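Local atomic coordinates of switch-activating protein 1 (Schizosaccharomyces pombe, PDB entry 5JDK), a protein that binds DNA sequence-specifically at the mating-type switch-activating site SAS1 and at a ribosomal DNA barrier, where it blocks replication forks. Residues I38-L43 / E71-H76; I86-V91 / Q114-W119. One frame throughout, in Å; residues are numbered along the deposited sequence.

Contact 1 (I38-L43 / E71-H76)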
loop_
_atom_site.group_PDB
_atom_site.type_symbol
_atom_site.label_atom_id
_atom_site.label_comp_id
_atom_site.label_asym_id
_atom_site.label_seq_id
_atom_site.Cartn_x
_atom_site.Cartn_y
_atom_site.Cartn_z
ATOM N N ILE A 38 -2.990 0.334 -8.769
ATOM C CA ILE A 38 -3.826 1.426 -8.294
ATOM C C ILE A 38 -5.098 0.899 -7.632
ATOM O O ILE A 38 -5.485 1.369 -6.561
ATOM C CB ILE A 38 -4.109 2.415 -9.438
ATOM C CG1 ILE A 38 -2.832 3.171 -9.782
ATOM C CG2 ILE A 38 -5.236 3.386 -9.073
ATOM C CD1 ILE A 38 -2.887 3.959 -11.080
ATOM N N LYS A 39 -5.771 -0.084 -8.239
ATOM C CA LYS A 39 -6.947 -0.653 -7.581
ATOM C C LYS A 39 -6.599 -1.221 -6.206
ATOM O O LYS A 39 -7.341 -1.018 -5.223
ATOM C CB LYS A 39 -7.562 -1.731 -8.465
ATOM C CG LYS A 39 -8.215 -1.182 -9.725
ATOM C CD LYS A 39 -8.754 -2.298 -10.603
ATOM C CE LYS A 39 -9.490 -1.744 -11.810
ATOM N NZ LYS A 39 -9.941 -2.823 -12.727
ATOM N N LEU A 40 -5.478 -1.943 -6.123
ATOM C CA LEU A 40 -5.050 -2.538 -4.866
ATOM C C LEU A 40 -4.764 -1.466 -3.824
ATOM O O LEU A 40 -5.241 -1.553 -2.679
ATOM C CB LEU A 40 -3.824 -3.411 -5.110
ATOM C CG LEU A 40 -3.182 -4.056 -3.886
ATOM C CD1 LEU A 40 -4.171 -4.915 -3.132
ATOM C CD2 LEU A 40 -1.991 -4.885 -4.313
ATOM N N MET A 41 -3.975 -0.443 -4.189
ATOM C CA MET A 41 -3.637 0.584 -3.212
ATOM C C MET A 41 -4.830 1.456 -2.843
ATOM O O MET A 41 -4.898 1.939 -1.711
ATOM C CB MET A 41 -2.448 1.408 -3.683
ATOM C CG MET A 41 -1.161 0.628 -3.726
ATOM S SD MET A 41 -0.671 -0.143 -2.181
ATOM C CE MET A 41 -0.358 1.304 -1.177
ATOM N N ARG A 42 -5.781 1.655 -3.756
ATOM C CA ARG A 42 -7.020 2.317 -3.372
ATOM C C ARG A 42 -7.702 1.559 -2.246
ATOM O O ARG A 42 -8.197 2.166 -1.292
ATOM C CB ARG A 42 -7.974 2.420 -4.562
ATOM C CG ARG A 42 -7.612 3.486 -5.585
ATOM C CD ARG A 42 -8.564 3.437 -6.761
ATOM N NE ARG A 42 -8.212 4.385 -7.803
ATOM C CZ ARG A 42 -8.671 4.318 -9.047
ATOM N NH1 ARG A 42 -9.501 3.344 -9.402
ATOM N NH2 ARG A 42 -8.295 5.220 -9.939
ATOM N N LEU A 43 -7.758 0.226 -2.350
ATOM C CA LEU A 43 -8.372 -0.569 -1.284
ATOM C C LEU A 43 -7.581 -0.495 0.013
ATOM O O LEU A 43 -8.159 -0.362 1.097
ATOM C CB LEU A 43 -8.478 -2.025 -1.716
ATOM C CG LEU A 43 -9.489 -2.349 -2.797
ATOM C CD1 LEU A 43 -9.312 -3.789 -3.225
ATOM C CD2 LEU A 43 -10.902 -2.095 -2.305
ATOM N N GLU A 71 -12.330 -6.221 -7.371
ATOM C CA GLU A 71 -11.493 -5.563 -8.369
ATOM C C GLU A 71 -10.911 -6.539 -9.373
ATOM O O GLU A 71 -10.110 -6.134 -10.230
ATOM C CB GLU A 71 -10.400 -4.721 -7.706
ATOM C CG GLU A 71 -10.945 -3.541 -6.902
ATOM C CD GLU A 71 -11.797 -2.591 -7.736
ATOM O OE1 GLU A 71 -11.629 -2.555 -8.973
ATOM O OE2 GLU A 71 -12.647 -1.884 -7.155
ATOM N N GLY A 72 -11.312 -7.800 -9.323
ATOM C CA GLY A 72 -10.850 -8.725 -10.329
ATOM C C GLY A 72 -9.387 -9.071 -10.228
ATOM O O GLY A 72 -8.805 -9.553 -11.208
ATOM N N LEU A 73 -8.763 -8.843 -9.080
ATOM C CA LEU A 73 -7.405 -9.325 -8.911
ATOM C C LEU A 73 -7.428 -10.848 -8.880
ATOM O O LEU A 73 -8.450 -11.464 -8.577
ATOM C CB LEU A 73 -6.788 -8.759 -7.635
ATOM C CG LEU A 73 -6.727 -7.228 -7.549
ATOM C CD1 LEU A 73 -6.027 -6.798 -6.262
ATOM C CD2 LEU A 73 -6.053 -6.624 -8.775
ATOM N N ALA A 74 -6.301 -11.460 -9.242
ATOM C CA ALA A 74 -6.160 -12.900 -9.087
ATOM C C ALA A 74 -6.280 -13.282 -7.614
ATOM O O ALA A 74 -6.067 -12.467 -6.716
ATOM C CB ALA A 74 -4.799 -13.353 -9.624
ATOM N N ILE A 75 -6.609 -14.552 -7.366
ATOM C CA ILE A 75 -6.563 -15.072 -6.009
ATOM C C ILE A 75 -5.119 -15.025 -5.544
ATOM O O ILE A 75 -4.234 -15.619 -6.177
ATOM C CB ILE A 75 -7.115 -16.498 -5.942
ATOM C CG1 ILE A 75 -8.607 -16.495 -6.260
ATOM C CG2 ILE A 75 -6.853 -17.101 -4.552
ATOM C CD1 ILE A 75 -9.281 -17.850 -6.242
ATOM N N HIS A 76 -4.874 -14.323 -4.446
ATOM C CA HIS A 76 -3.567 -14.245 -3.819
ATOM C C HIS A 76 -3.673 -14.840 -2.423
ATOM O O HIS A 76 -4.662 -14.591 -1.722
ATOM C CB HIS A 76 -3.140 -12.775 -3.625
ATOM C CG HIS A 76 -2.617 -12.089 -4.852
ATOM N ND1 HIS A 76 -3.409 -11.771 -5.932
ATOM C CD2 HIS A 76 -1.392 -11.577 -5.123
ATOM C CE1 HIS A 76 -2.682 -11.135 -6.838
ATOM N NE2 HIS A 76 -1.455 -10.999 -6.369
HETATM O O HOH W 1 -8.382 -5.909 -12.497
#
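Lys39 meets Glu71 where helix 34-46 packs against the end of helix 56-71 and the loop that follows. The domain is all helical and belongs to the helix-turn-helix clan, and this loop leads into helix 78-98. The methylene chain of Lys39 passes at a slant by the glutamate carboxylate. Its CG stands anti to the carbonyl carbon (chi1 -69°), and the extended chain beyond lays CD and CE by Glu71 OE1 and carries NZ past it. Lys39 CD comes within 3.3 Å of Glu71 OE1, whereas Lys39 NZ stays 4.1 Å from that oxygen. The charges probably attract, but the pair is too long for a salt bridge. A water links the two residues. It gives a hydrogen bond to Glu71 O at 2.9 Å and takes a weak one from Lys39 NZ. Leu40 follows, in the buried part of the contact. Its CD1 touches Leu73 CD1 at 4.1 Å, and the two side chains run at about a right angle. Leu40 also packs on Ile63 and Ile85, so the loop leucine joins a core shared by three helices. One turn on from Lys39, Leu43 sets CD1 against Glu71 CG at 4.0 Å. Glu71 bends at chi2 (-58°), which brings OE1 to the lysine methylenes while its CG stays on the leucine. Gly72 leaves the helix with positive phi, and Leu73 turns back to the hydrophobic side. The loop is also braced internally: His76 ND1 donates to Ala74 O at 2.9 Å, with the oxygen near the imidazole plane but the donor well above the carbonyl plane.

Contact 2 (I86-V91 / Q114-W119)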
loop_
_atom_site.group_PDB
_atom_site.type_symbol
_atom_site.label_atom_id
_atom_site.label_comp_id
_atom_site.label_asym_id
_atom_site.label_seq_id
_atom_site.Cartn_x
_atom_site.Cartn_y
_atom_site.Cartn_z
ATOM N N ILE A 86 4.319 -4.678 -0.538
ATOM C CA ILE A 86 5.722 -4.434 -0.205
ATOM C C ILE A 86 6.480 -3.947 -1.424
ATOM O O ILE A 86 7.252 -2.980 -1.355
ATOM C CB ILE A 86 6.364 -5.694 0.398
ATOM C CG1 ILE A 86 5.814 -5.895 1.810
ATOM C CG2 ILE A 86 7.883 -5.597 0.418
ATOM C CD1 ILE A 86 6.177 -7.228 2.445
ATOM N N SER A 87 6.285 -4.623 -2.555
ATOM C CA SER A 87 6.981 -4.241 -3.776
ATOM C C SER A 87 6.544 -2.868 -4.275
ATOM O O SER A 87 7.387 -2.056 -4.678
ATOM C CB SER A 87 6.761 -5.296 -4.854
ATOM O OG SER A 87 7.484 -4.941 -6.016
ATOM N N ILE A 88 5.237 -2.589 -4.262
ATOM C CA ILE A 88 4.761 -1.264 -4.646
ATOM C C ILE A 88 5.444 -0.192 -3.802
ATOM O O ILE A 88 5.854 0.862 -4.313
ATOM C CB ILE A 88 3.224 -1.208 -4.535
ATOM C CG1 ILE A 88 2.577 -2.016 -5.667
ATOM C CG2 ILE A 88 2.710 0.239 -4.529
ATOM C CD1 ILE A 88 1.130 -2.345 -5.437
ATOM N N MET A 89 5.524 -0.414 -2.492
ATOM C CA MET A 89 6.120 0.589 -1.615
ATOM C C MET A 89 7.630 0.711 -1.807
ATOM O O MET A 89 8.180 1.814 -1.679
ATOM C CB MET A 89 5.762 0.285 -0.164
ATOM C CG MET A 89 4.268 0.375 0.134
ATOM S SD MET A 89 3.512 1.977 -0.240
ATOM C CE MET A 89 4.259 3.006 1.024
ATOM N N ARG A 90 8.315 -0.391 -2.107
ATOM C CA ARG A 90 9.738 -0.313 -2.394
ATOM C C ARG A 90 9.984 0.483 -3.666
ATOM O O ARG A 90 10.869 1.356 -3.711
ATOM C CB ARG A 90 10.323 -1.716 -2.515
ATOM C CG ARG A 90 11.814 -1.675 -2.708
ATOM C CD ARG A 90 12.439 -3.037 -2.570
ATOM N NE ARG A 90 13.867 -2.999 -2.880
ATOM C CZ ARG A 90 14.830 -2.740 -1.997
ATOM N NH1 ARG A 90 14.530 -2.477 -0.734
ATOM N NH2 ARG A 90 16.096 -2.728 -2.390
ATOM N N VAL A 91 9.187 0.216 -4.703
ATOM C CA VAL A 91 9.297 0.989 -5.932
ATOM C C VAL A 91 8.969 2.448 -5.666
ATOM O O VAL A 91 9.629 3.343 -6.200
ATOM C CB VAL A 91 8.424 0.372 -7.038
ATOM C CG1 VAL A 91 8.326 1.307 -8.234
ATOM C CG2 VAL A 91 9.002 -0.978 -7.443
ATOM N N GLN A 114 0.434 9.158 -4.688
ATOM C CA GLN A 114 -0.339 9.742 -3.592
ATOM C C GLN A 114 -0.871 8.664 -2.660
ATOM O O GLN A 114 -0.839 8.817 -1.426
ATOM C CB GLN A 114 -1.484 10.586 -4.149
ATOM C CG GLN A 114 -2.273 11.335 -3.083
ATOM C CD GLN A 114 -3.244 10.451 -2.312
ATOM O OE1 GLN A 114 -3.279 10.481 -1.080
ATOM N NE2 GLN A 114 -4.038 9.666 -3.033
ATOM N N LEU A 115 -1.360 7.564 -3.227
ATOM C CA LEU A 115 -1.811 6.448 -2.407
ATOM C C LEU A 115 -0.669 5.886 -1.573
ATOM O O LEU A 115 -0.845 5.585 -0.386
ATOM C CB LEU A 115 -2.417 5.370 -3.302
ATOM C CG LEU A 115 -3.726 5.760 -3.974
ATOM C CD1 LEU A 115 -4.039 4.809 -5.114
ATOM C CD2 LEU A 115 -4.868 5.761 -2.969
ATOM N N CYS A 116 0.504 5.738 -2.182
ATOM C CA CYS A 116 1.659 5.253 -1.453
ATOM C C CYS A 116 2.057 6.210 -0.332
ATOM O O CYS A 116 2.409 5.773 0.767
ATOM C CB CYS A 116 2.822 5.031 -2.414
ATOM S SG CYS A 116 2.572 3.657 -3.560
ATOM N N ASP A 117 2.025 7.516 -0.585
ATOM C CA ASP A 117 2.331 8.478 0.469
ATOM C C ASP A 117 1.381 8.302 1.649
ATOM O O ASP A 117 1.803 8.318 2.818
ATOM C CB ASP A 117 2.208 9.893 -0.100
ATOM C CG ASP A 117 2.384 10.952 0.958
ATOM O OD1 ASP A 117 3.521 11.148 1.423
ATOM O OD2 ASP A 117 1.375 11.576 1.342
ATOM N N GLU A 118 0.090 8.116 1.362
ATOM C CA GLU A 118 -0.890 7.980 2.434
ATOM C C GLU A 118 -0.682 6.679 3.207
ATOM O O GLU A 118 -0.796 6.645 4.442
ATOM C CB GLU A 118 -2.291 8.085 1.833
ATOM C CG GLU A 118 -3.380 8.156 2.860
ATOM C CD GLU A 118 -4.730 8.601 2.327
ATOM O OE1 GLU A 118 -4.801 9.084 1.191
ATOM O OE2 GLU A 118 -5.707 8.473 3.081
ATOM N N TRP A 119 -0.349 5.597 2.507
ATOM C CA TRP A 119 -0.088 4.331 3.186
ATOM C C TRP A 119 1.188 4.394 4.017
ATOM O O TRP A 119 1.213 3.931 5.170
ATOM C CB TRP A 119 -0.026 3.193 2.166
ATOM C CG TRP A 119 0.079 1.842 2.796
ATOM C CD1 TRP A 119 1.014 0.888 2.540
ATOM C CD2 TRP A 119 -0.796 1.287 3.800
ATOM N NE1 TRP A 119 0.774 -0.228 3.307
ATOM C CE2 TRP A 119 -0.326 -0.004 4.090
ATOM C CE3 TRP A 119 -1.933 1.750 4.467
ATOM C CZ2 TRP A 119 -0.943 -0.832 5.032
ATOM C CZ3 TRP A 119 -2.544 0.925 5.398
ATOM C CH2 TRP A 119 -2.052 -0.351 5.663
#
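Met89 reaches across to Cys116 and Trp119, joining helix 78-98 to helix 107-131 in the buried core of this helix-turn-helix clan domain. The two helices cross not far from a right angle, and their axes come within 10.3 Å locally. Side chains, chiefly Met89, fill the interval, and Met89 and Cys116 have the nearest CA atoms of the two segments. The Met89 sulfur sits between two partners. It touches Cys116 CB at 3.8 Å and Trp119 CD1 at 3.9 Å. The second approach is a Met-aromatic contact at the ring edge: SD lies 5.0 Å from the centroid of the five-membered ring and 89° off its normal. Bends at chi2 (-58°) and chi3 (-69°) fold the methionine so that its methyl turns onto the opposite backbone, with Met89 CE 3.3 Å from Cys116 O. Beside it, Ile88 CG2 packs on Cys116 SG at 3.6 Å. The thiol sulfur thus touches both an isoleucine branch and the methionine sulfur. With an alanine in place of Met89, the edge of Trp119 and the side chain of Cys116 would probably lose their sulfur partner and a gap would open between the helices. The next shell packs round these groups. Tyr92, on the same helix as Met89, also packs on Cys116, while Val44 and Ile85 pack on Trp119. The indole lies nearly parallel to the ring of Phe59 where the two meet. Trp119 NE1 makes a hydrogen bond to O2 of a glycerol, probably from the crystallisation liquor.

In the fold
The two contacts follow one another along the chain, and their centres lie 14 Å apart. Helix 34-46 bridges them. One side of it meets the 71-76 loop in contact 1, and another packs on both helices of contact 2. Met41 does most of this: Met41 CG lies 4.0 Å from Ile88 CG2, and Met41 CE lies 3.9 Å from Trp119 CB. Arg42 CG adds packing on Leu115 CD1 at 3.8 Å. This packing and the two contacts tie together all four helices of this N-terminal DNA-binding domain. The centre of contact 2 is about 5 Å from the centre of the chain, that of contact 1 about 11 Å. The bound glycerol lies by Trp119 of contact 2.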